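Hypothetical protein (Bacteroides uniformis ATCC 8492, PDB 4QRL) is of unknown function but folds as a lipocalin-like beta barrel of the calycin clan, consistent with a possible role in binding small hydrophobic molecules. Local coordinates at residues D8-R16 with V28-Q36; G62-L70 with F83-V94. All coordinates share one frame; numbering follows the deposited sequence.

Contact 1. Residues D8-R16 with V28-Q36; sequences DLAGKWQLR and VDSVFYNFQ
Leu9 swings CG anti to its own N (chi1 -170°), while the CG of Phe35 stands anti to the carbonyl carbon (chi1 -56°), and the two side chains meet with Leu9 CD1 over one face of the Phe35 ring, 4.0 Å from its centroid, in a CH-pi contact. Trp13 reaches the edge of the same ring: its CD1 lies in the Phe35 plane, 3.4 Å from Phe35 CD2, and the two side chains run at about a right angle. The indole is held in place by its own NE1, which donates to Leu9 O at 2.8 Å in a nearly straight bond lying in the indole plane. Farther along, in one of its two conformers, Leu15 lies beside Tyr33, CD1 against CZ, and its CD2 meets Val28 CG2. Trp13, Leu15, Tyr33 and Phe35 line the barrel interior, where the last two also meet Phe40. On the other face Gln14 runs alongside Phe32, its amide plane within 12° of the ring plane, and Gln14 OE1 is taken up by Arg114.

Paired backbone bonds join Gly11 with Phe35 and Trp13 with Tyr33 in this antiparallel hairpin of strands 11-19 and 25-36. Where the second strand turns its corner, a water donates to Leu15 O at 2.6 Å and accepts from Val31 N at 3.0 Å. Direct backbone bonds and one water thus hold the strands behind an aromatic-rich interior face.

Contact 2. Residues G62-L70 with F83-V94; sequences GAEISIILL and FGWPEGKCTFKV
Ile65 and Phe92 form a hydrogen-bonded pair in the lipocalin-like barrel, where strands 64-69 and 89-97 run antiparallel as neighbours. Backbone bonds join them from Val94 N to Ala63 O, at 2.7 Å, through to Leu69 N to Gly88 O, also 2.7 Å, with two-way pairs at Ile65-Phe92 and Ile67-Cys90.

Apolar contacts fill the face that carries Ile65, Ile67, Cys90 and Phe92. Ile65 CG2 touches Phe92 CB and Val94 CG2, and Ile67 CD1 approaches Phe92 CE1 at 3.9 Å. Trp85 offers Ile67 CG2 its ring edge, CZ3 at 3.7 Å, while Cys90 CB sits over the centre of one indole face and Phe83 CD1 lies over the opposite one. An alanine in place of Trp85 would probably open a gap beside Ile67 and take the packing partner from between Cys90 and Phe83. Leu69 CD1 in turn lies over a face of the Phe83 ring, 4.1 Å from its centroid.

Polar contact belongs to the other face, where Ile68 and Lys89 also lie side by side through their aliphatic parts. With each hydroxyl oxygen anti to its carbonyl carbon (chi1 -64° in both), Ser66 OG and Thr91 OG1 share a hydrogen bond of 2.7 Å.

From the N terminus, contact 1 comes first: the chain runs up strand 11-19, turns, and returns along strand 25-36, closing a hairpin. Strands 39-45 and 51-61 follow before contact 2 opens at 62-70; the excursion through helices 71-74 and 79-82 then returns to strand 89-97, so contact 2 closes a longer loop. The two contacts are in series, neither nested nor crossed, and their centres lie about 15 Å apart on opposite sides of the chain's centre. They meet nonetheless across the barrel interior, where Phe35 CE1 packs on Ile65 CD1 at 3.5 Å and Tyr33 OH approaches Phe83 CE1 at 3.4 Å. Strands 101-106 and 109-115 complete the closed sheet between strands 89-97 and 11-19.

Contact 1. Residues D8-R16 with V28-Q36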
loop_
_atom_site.group_PDB
_atom_site.type_symbol
_atom_site.label_atom_id
_atom_site.label_comp_id
_atom_site.label_asym_id
_atom_site.label_seq_id
_atom_site.Cartn_x
_atom_site.Cartn_y
_atom_site.Cartn_z
ATOM N N ASP A 8 11.342 -7.841 -8.572
ATOM C CA ASP A 8 11.612 -6.943 -7.425
ATOM C C ASP A 8 10.379 -6.687 -6.560
ATOM O O ASP A 8 10.531 -6.419 -5.371
ATOM C CB ASP A 8 12.143 -5.587 -7.912
ATOM C CG ASP A 8 13.582 -5.605 -8.396
ATOM O OD1 ASP A 8 14.282 -6.606 -8.147
ATOM O OD2 ASP A 8 13.998 -4.623 -9.018
ATOM N N LEU A 9 9.199 -6.645 -7.164
ATOM C CA LEU A 9 7.967 -6.300 -6.459
ATOM C C LEU A 9 7.558 -7.366 -5.444
ATOM O O LEU A 9 6.995 -7.017 -4.406
ATOM C CB LEU A 9 6.804 -6.030 -7.442
ATOM C CG LEU A 9 5.533 -5.420 -6.818
ATOM C CD1 LEU A 9 5.798 -4.035 -6.199
ATOM C CD2 LEU A 9 4.391 -5.366 -7.833
ATOM N N ALA A 10 7.831 -8.650 -5.749
ATOM C CA ALA A 10 7.453 -9.790 -4.919
ATOM C C ALA A 10 7.986 -9.708 -3.495
ATOM O O ALA A 10 9.165 -9.430 -3.279
ATOM C CB ALA A 10 7.910 -11.084 -5.566
ATOM N N GLY A 11 7.102 -9.967 -2.542
ATOM C CA GLY A 11 7.435 -9.966 -1.120
ATOM C C GLY A 11 6.738 -8.910 -0.295
ATOM O O GLY A 11 5.756 -8.304 -0.731
ATOM N N LYS A 12 7.318 -8.625 0.893
ATOM C CA LYS A 12 6.750 -7.721 1.876
ATOM C C LYS A 12 7.515 -6.426 1.907
ATOM O O LYS A 12 8.743 -6.417 1.789
ATOM C CB LYS A 12 6.729 -8.394 3.262
ATOM C CG LYS A 12 5.948 -7.582 4.306
ATOM C CD LYS A 12 5.923 -8.320 5.651
ATOM C CE LYS A 12 4.620 -9.020 5.904
ATOM N NZ LYS A 12 4.408 -10.174 4.999
ATOM N N TRP A 13 6.775 -5.357 2.093
ATOM C CA TRP A 13 7.267 -4.002 2.051
ATOM C C TRP A 13 6.779 -3.193 3.221
ATOM O O TRP A 13 5.563 -3.129 3.463
ATOM C CB TRP A 13 6.748 -3.351 0.752
ATOM C CG TRP A 13 7.308 -3.923 -0.503
ATOM C CD1 TRP A 13 6.721 -4.838 -1.326
ATOM C CD2 TRP A 13 8.499 -3.485 -1.166
ATOM N NE1 TRP A 13 7.545 -5.097 -2.407
ATOM C CE2 TRP A 13 8.648 -4.275 -2.331
ATOM C CE3 TRP A 13 9.497 -2.548 -0.851
ATOM C CZ2 TRP A 13 9.709 -4.089 -3.221
ATOM C CZ3 TRP A 13 10.619 -2.455 -1.676
ATOM C CH2 TRP A 13 10.720 -3.221 -2.840
ATOM N N GLN A 14 7.705 -2.565 3.937
ATOM C CA GLN A 14 7.299 -1.687 5.046
ATOM C C GLN A 14 7.055 -0.303 4.501
ATOM O O GLN A 14 7.962 0.271 3.913
ATOM C CB GLN A 14 8.387 -1.624 6.130
ATOM C CG GLN A 14 8.000 -0.633 7.257
ATOM C CD GLN A 14 9.047 -0.458 8.314
ATOM O OE1 GLN A 14 10.241 -0.523 8.048
ATOM N NE2 GLN A 14 8.610 -0.177 9.540
ATOM N N LEU A 15 5.848 0.251 4.724
ATOM C CA LEU A 15 5.559 1.624 4.296
ATOM C C LEU A 15 6.195 2.529 5.354
ATOM O O LEU A 15 5.758 2.559 6.508
ATOM C CB LEU A 15 4.042 1.866 4.133
ATOM C CG LEU A 15 3.604 3.011 3.168
ATOM C CD1 LEU A 15 2.112 2.889 2.817
ATOM C CD2 LEU A 15 3.850 4.389 3.774
ATOM N N ARG A 16 7.288 3.168 4.982
ATOM C CA ARG A 16 8.083 4.001 5.885
ATOM C C ARG A 16 7.585 5.403 6.034
ATOM O O ARG A 16 7.809 6.036 7.078
ATOM C CB ARG A 16 9.534 4.110 5.335
ATOM C CG ARG A 16 10.303 2.828 5.317
ATOM C CD ARG A 16 11.676 3.104 4.750
ATOM N NE ARG A 16 12.505 3.892 5.658
ATOM C CZ ARG A 16 13.796 4.135 5.465
ATOM N NH1 ARG A 16 14.419 3.654 4.394
ATOM N NH2 ARG A 16 14.475 4.864 6.338
ATOM N N VAL A 28 5.676 6.473 8.996
ATOM C CA VAL A 28 4.674 5.423 9.195
ATOM C C VAL A 28 5.416 4.213 9.718
ATOM O O VAL A 28 6.448 3.826 9.135
ATOM C CB VAL A 28 3.993 5.112 7.831
ATOM C CG1 VAL A 28 2.973 3.954 7.920
ATOM C CG2 VAL A 28 3.379 6.359 7.218
ATOM N N ASP A 29 4.931 3.587 10.772
ATOM C CA ASP A 29 5.708 2.401 11.175
ATOM C C ASP A 29 4.840 1.176 11.391
ATOM O O ASP A 29 5.300 0.175 11.944
ATOM C CB ASP A 29 6.528 2.705 12.449
ATOM C CG ASP A 29 5.738 2.903 13.736
ATOM O OD1 ASP A 29 4.518 3.207 13.655
ATOM O OD2 ASP A 29 6.348 2.797 14.827
ATOM N N SER A 30 3.609 1.238 10.941
ATOM C CA SER A 30 2.634 0.212 11.241
ATOM C C SER A 30 2.001 -0.442 10.025
ATOM O O SER A 30 1.066 -1.205 10.207
ATOM C CB SER A 30 1.531 0.862 12.071
ATOM O OG SER A 30 1.038 2.023 11.418
ATOM N N VAL A 31 2.440 -0.125 8.796
ATOM C CA VAL A 31 1.765 -0.643 7.598
ATOM C C VAL A 31 2.750 -1.410 6.741
ATOM O O VAL A 31 3.862 -0.931 6.492
ATOM C CB VAL A 31 1.090 0.481 6.781
ATOM C CG1 VAL A 31 0.398 -0.082 5.544
ATOM C CG2 VAL A 31 0.101 1.286 7.640
ATOM N N PHE A 32 2.323 -2.594 6.291
ATOM C CA PHE A 32 3.163 -3.504 5.499
ATOM C C PHE A 32 2.370 -4.003 4.325
ATOM O O PHE A 32 1.257 -4.516 4.527
ATOM C CB PHE A 32 3.634 -4.695 6.376
ATOM C CG PHE A 32 4.464 -4.262 7.563
ATOM C CD1 PHE A 32 3.857 -3.740 8.708
ATOM C CD2 PHE A 32 5.851 -4.248 7.489
ATOM C CE1 PHE A 32 4.627 -3.276 9.782
ATOM C CE2 PHE A 32 6.619 -3.794 8.578
ATOM C CZ PHE A 32 6.002 -3.328 9.712
ATOM N N TYR A 33 2.886 -3.804 3.092
ATOM C CA TYR A 33 2.184 -4.291 1.879
ATOM C C TYR A 33 2.862 -5.546 1.400
ATOM O O TYR A 33 4.079 -5.653 1.471
ATOM C CB TYR A 33 2.202 -3.257 0.730
ATOM C CG TYR A 33 1.248 -2.085 0.785
ATOM C CD1 TYR A 33 0.624 -1.718 1.977
ATOM C CD2 TYR A 33 1.056 -1.267 -0.328
ATOM C CE1 TYR A 33 -0.243 -0.628 2.030
ATOM C CE2 TYR A 33 0.233 -0.146 -0.267
ATOM C CZ TYR A 33 -0.409 0.171 0.912
ATOM O OH TYR A 33 -1.257 1.255 0.957
ATOM N N ASN A 34 2.093 -6.487 0.864
ATOM C CA ASN A 34 2.663 -7.729 0.388
ATOM C C ASN A 34 2.111 -8.026 -0.991
ATOM O O ASN A 34 0.897 -7.866 -1.236
ATOM C CB ASN A 34 2.311 -8.839 1.386
ATOM C CG ASN A 34 3.036 -10.112 1.144
ATOM O OD1 ASN A 34 2.554 -11.016 0.450
ATOM N ND2 ASN A 34 4.212 -10.199 1.718
ATOM N N PHE A 35 3.013 -8.365 -1.912
ATOM C CA PHE A 35 2.682 -8.676 -3.303
ATOM C C PHE A 35 3.122 -10.097 -3.612
ATOM O O PHE A 35 4.315 -10.403 -3.516
ATOM C CB PHE A 35 3.368 -7.674 -4.264
ATOM C CG PHE A 35 3.051 -6.220 -3.997
ATOM C CD1 PHE A 35 1.945 -5.611 -4.582
ATOM C CD2 PHE A 35 3.898 -5.438 -3.209
ATOM C CE1 PHE A 35 1.650 -4.263 -4.326
ATOM C CE2 PHE A 35 3.581 -4.101 -2.921
ATOM C CZ PHE A 35 2.504 -3.500 -3.533
ATOM N N GLN A 36 2.181 -10.974 -4.001
ATOM C CA GLN A 36 2.599 -12.330 -4.354
ATOM C C GLN A 36 1.799 -12.854 -5.547
ATOM O O GLN A 36 0.669 -13.300 -5.361
ATOM C CB GLN A 36 2.475 -13.302 -3.159
ATOM C CG GLN A 36 3.503 -13.108 -2.018
ATOM C CD GLN A 36 4.944 -13.467 -2.351
ATOM O OE1 GLN A 36 5.253 -14.098 -3.368
ATOM N NE2 GLN A 36 5.861 -13.105 -1.463
HETATM O O HOH W 1 5.285 0.670 8.293
#

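Contact 2. Residues G62-L70 with F83-V94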
loop_
_atom_site.group_PDB
_atom_site.type_symbol
_atom_site.label_atom_id
_atom_site.label_comp_id
_atom_site.label_asym_id
_atom_site.label_seq_id
_atom_site.Cartn_x
_atom_site.Cartn_y
_atom_site.Cartn_z
ATOM N N GLY A 62 2.380 -1.124 -17.722
ATOM C CA GLY A 62 3.460 -0.155 -17.870
ATOM C C GLY A 62 4.106 0.153 -16.530
ATOM O O GLY A 62 4.463 -0.773 -15.794
ATOM N N ALA A 63 4.158 1.456 -16.143
ATOM C CA ALA A 63 4.736 1.857 -14.850
ATOM C C ALA A 63 3.617 2.181 -13.825
ATOM O O ALA A 63 3.786 2.997 -12.909
ATOM C CB ALA A 63 5.672 3.050 -15.039
ATOM N N GLU A 64 2.472 1.519 -13.989
ATOM C CA GLU A 64 1.336 1.716 -13.110
ATOM C C GLU A 64 0.932 0.399 -12.434
ATOM O O GLU A 64 1.055 -0.683 -13.038
ATOM C CB GLU A 64 0.162 2.306 -13.880
ATOM C CG GLU A 64 0.340 3.771 -14.225
ATOM C CD GLU A 64 -0.852 4.446 -14.879
ATOM O OE1 GLU A 64 -1.897 3.781 -15.063
ATOM O OE2 GLU A 64 -0.747 5.653 -15.193
ATOM N N ILE A 65 0.456 0.502 -11.179
ATOM C CA ILE A 65 -0.011 -0.666 -10.426
ATOM C C ILE A 65 -1.417 -0.375 -9.947
ATOM O O ILE A 65 -1.653 0.630 -9.277
ATOM C CB ILE A 65 0.940 -1.105 -9.277
ATOM C CG1 ILE A 65 0.394 -2.336 -8.530
ATOM C CG2 ILE A 65 1.283 0.047 -8.319
ATOM C CD1 ILE A 65 1.408 -2.992 -7.587
ATOM N N SER A 66 -2.348 -1.240 -10.302
ATOM C CA SER A 66 -3.739 -1.081 -9.877
ATOM C C SER A 66 -4.030 -2.093 -8.771
ATOM O O SER A 66 -3.901 -3.307 -8.986
ATOM C CB SER A 66 -4.698 -1.272 -11.050
ATOM O OG SER A 66 -4.522 -0.284 -12.047
ATOM N N ILE A 67 -4.378 -1.601 -7.593
ATOM C CA ILE A 67 -4.680 -2.466 -6.447
ATOM C C ILE A 67 -6.183 -2.418 -6.210
ATOM O O ILE A 67 -6.804 -1.344 -6.288
ATOM C CB ILE A 67 -3.871 -2.052 -5.180
ATOM C CG1 ILE A 67 -2.361 -1.975 -5.478
ATOM C CG2 ILE A 67 -4.162 -2.996 -3.990
ATOM C CD1 ILE A 67 -1.468 -1.354 -4.287
ATOM N N ILE A 68 -6.786 -3.593 -6.018
ATOM C CA ILE A 68 -8.234 -3.663 -5.771
ATOM C C ILE A 68 -8.454 -4.562 -4.554
ATOM O O ILE A 68 -8.031 -5.726 -4.537
ATOM C CB ILE A 68 -9.094 -4.075 -6.995
ATOM C CG1 ILE A 68 -10.599 -4.194 -6.569
ATOM C CG2 ILE A 68 -8.550 -5.370 -7.643
ATOM C CD1 ILE A 68 -11.617 -4.361 -7.649
ATOM N N LEU A 69 -9.076 -3.991 -3.523
ATOM C CA LEU A 69 -9.330 -4.732 -2.307
ATOM C C LEU A 69 -10.678 -5.411 -2.375
ATOM O O LEU A 69 -11.614 -4.918 -3.028
ATOM C CB LEU A 69 -9.273 -3.798 -1.087
ATOM C CG LEU A 69 -7.909 -3.127 -0.836
ATOM C CD1 LEU A 69 -7.996 -2.162 0.290
ATOM C CD2 LEU A 69 -6.814 -4.149 -0.545
ATOM N N LEU A 70 -10.785 -6.541 -1.662
ATOM C CA LEU A 70 -12.024 -7.312 -1.569
ATOM C C LEU A 70 -13.082 -6.523 -0.825
ATOM O O LEU A 70 -12.743 -5.745 0.089
ATOM C CB LEU A 70 -11.759 -8.637 -0.816
ATOM C CG LEU A 70 -10.790 -9.635 -1.427
ATOM C CD1 LEU A 70 -10.473 -10.744 -0.403
ATOM C CD2 LEU A 70 -11.402 -10.276 -2.648
ATOM N N PHE A 83 -6.779 2.924 4.218
ATOM C CA PHE A 83 -7.008 2.975 2.783
ATOM C C PHE A 83 -8.046 4.034 2.444
ATOM O O PHE A 83 -7.660 5.145 2.050
ATOM C CB PHE A 83 -7.386 1.569 2.257
ATOM C CG PHE A 83 -6.239 0.590 2.384
ATOM C CD1 PHE A 83 -5.242 0.532 1.411
ATOM C CD2 PHE A 83 -6.125 -0.239 3.500
ATOM C CE1 PHE A 83 -4.162 -0.351 1.541
ATOM C CE2 PHE A 83 -5.029 -1.087 3.647
ATOM C CZ PHE A 83 -4.053 -1.134 2.670
ATOM N N GLY A 84 -9.334 3.713 2.603
ATOM C CA GLY A 84 -10.397 4.669 2.297
ATOM C C GLY A 84 -10.577 4.904 0.808
ATOM O O GLY A 84 -11.177 5.897 0.408
ATOM N N TRP A 85 -10.055 3.982 -0.036
ATOM C CA TRP A 85 -10.151 4.124 -1.488
ATOM C C TRP A 85 -11.566 3.956 -1.974
ATOM O O TRP A 85 -12.246 3.033 -1.513
ATOM C CB TRP A 85 -9.258 3.104 -2.214
ATOM C CG TRP A 85 -7.803 3.133 -1.866
ATOM C CD1 TRP A 85 -7.082 4.185 -1.380
ATOM C CD2 TRP A 85 -6.870 2.064 -2.063
ATOM N NE1 TRP A 85 -5.772 3.813 -1.195
ATOM C CE2 TRP A 85 -5.605 2.527 -1.637
ATOM C CE3 TRP A 85 -6.986 0.746 -2.548
ATOM C CZ2 TRP A 85 -4.459 1.743 -1.718
ATOM C CZ3 TRP A 85 -5.841 -0.030 -2.631
ATOM C CH2 TRP A 85 -4.600 0.461 -2.201
ATOM N N PRO A 86 -12.023 4.800 -2.934
ATOM C CA PRO A 86 -13.363 4.598 -3.493
ATOM C C PRO A 86 -13.430 3.253 -4.224
ATOM O O PRO A 86 -12.485 2.893 -4.939
ATOM C CB PRO A 86 -13.538 5.783 -4.444
ATOM C CG PRO A 86 -12.167 6.186 -4.823
ATOM C CD PRO A 86 -11.318 5.909 -3.609
ATOM N N GLU A 87 -14.488 2.472 -3.946
ATOM C CA GLU A 87 -14.752 1.143 -4.502
ATOM C C GLU A 87 -13.600 0.130 -4.226
ATOM O O GLU A 87 -13.473 -0.874 -4.924
ATOM C CB GLU A 87 -15.058 1.248 -6.010
ATOM C CG GLU A 87 -16.538 1.474 -6.295
ATOM C CD GLU A 87 -16.846 2.013 -7.676
ATOM O OE1 GLU A 87 -16.455 1.365 -8.675
ATOM O OE2 GLU A 87 -17.493 3.082 -7.761
ATOM N N GLY A 88 -12.779 0.416 -3.220
ATOM C CA GLY A 88 -11.649 -0.413 -2.836
ATOM C C GLY A 88 -10.556 -0.455 -3.877
ATOM O O GLY A 88 -9.766 -1.380 -3.878
ATOM N N LYS A 89 -10.475 0.561 -4.744
ATOM C CA LYS A 89 -9.507 0.563 -5.849
ATOM C C LYS A 89 -8.628 1.795 -5.885
ATOM O O LYS A 89 -9.109 2.902 -5.649
ATOM C CB LYS A 89 -10.239 0.509 -7.207
ATOM C CG LYS A 89 -11.319 -0.531 -7.397
ATOM C CD LYS A 89 -11.881 -0.394 -8.815
ATOM C CE LYS A 89 -13.124 -1.213 -9.039
ATOM N NZ LYS A 89 -13.609 -1.124 -10.443
ATOM N N CYS A 90 -7.369 1.617 -6.289
ATOM C CA CYS A 90 -6.437 2.721 -6.519
ATOM C C CYS A 90 -5.356 2.309 -7.517
ATOM O O CYS A 90 -4.699 1.277 -7.337
ATOM C CB CYS A 90 -5.814 3.238 -5.224
ATOM S SG CYS A 90 -4.785 4.720 -5.447
ATOM N N THR A 91 -5.136 3.168 -8.521
ATOM C CA THR A 91 -4.074 2.985 -9.492
ATOM C C THR A 91 -2.953 3.950 -9.152
ATOM O O THR A 91 -3.134 5.160 -9.160
ATOM C CB THR A 91 -4.559 3.146 -10.926
ATOM O OG1 THR A 91 -5.494 2.099 -11.170
ATOM C CG2 THR A 91 -3.378 3.061 -11.943
ATOM N N PHE A 92 -1.805 3.406 -8.866
ATOM C CA PHE A 92 -0.611 4.171 -8.505
ATOM C C PHE A 92 0.399 4.206 -9.618
ATOM O O PHE A 92 0.514 3.237 -10.369
ATOM C CB PHE A 92 0.083 3.499 -7.291
ATOM C CG PHE A 92 -0.686 3.497 -5.994
ATOM C CD1 PHE A 92 -1.587 2.482 -5.700
ATOM C CD2 PHE A 92 -0.495 4.505 -5.052
ATOM C CE1 PHE A 92 -2.278 2.470 -4.480
ATOM C CE2 PHE A 92 -1.159 4.476 -3.831
ATOM C CZ PHE A 92 -2.061 3.476 -3.555
ATOM N N LYS A 93 1.177 5.292 -9.688
ATOM C CA LYS A 93 2.345 5.374 -10.548
ATOM C C LYS A 93 3.506 4.780 -9.767
ATOM O O LYS A 93 3.685 5.128 -8.605
ATOM C CB LYS A 93 2.651 6.827 -10.970
ATOM C CG LYS A 93 3.925 6.942 -11.823
ATOM C CD LYS A 93 3.823 7.989 -12.921
ATOM C CE LYS A 93 5.178 8.360 -13.462
ATOM N NZ LYS A 93 5.878 9.319 -12.569
ATOM N N VAL A 94 4.270 3.876 -10.382
ATOM C CA VAL A 94 5.463 3.309 -9.782
ATOM C C VAL A 94 6.613 4.243 -10.160
ATOM O O VAL A 94 7.136 4.219 -11.294
ATOM C CB VAL A 94 5.723 1.833 -10.176
ATOM C CG1 VAL A 94 7.008 1.308 -9.525
ATOM C CG2 VAL A 94 4.537 0.959 -9.788
#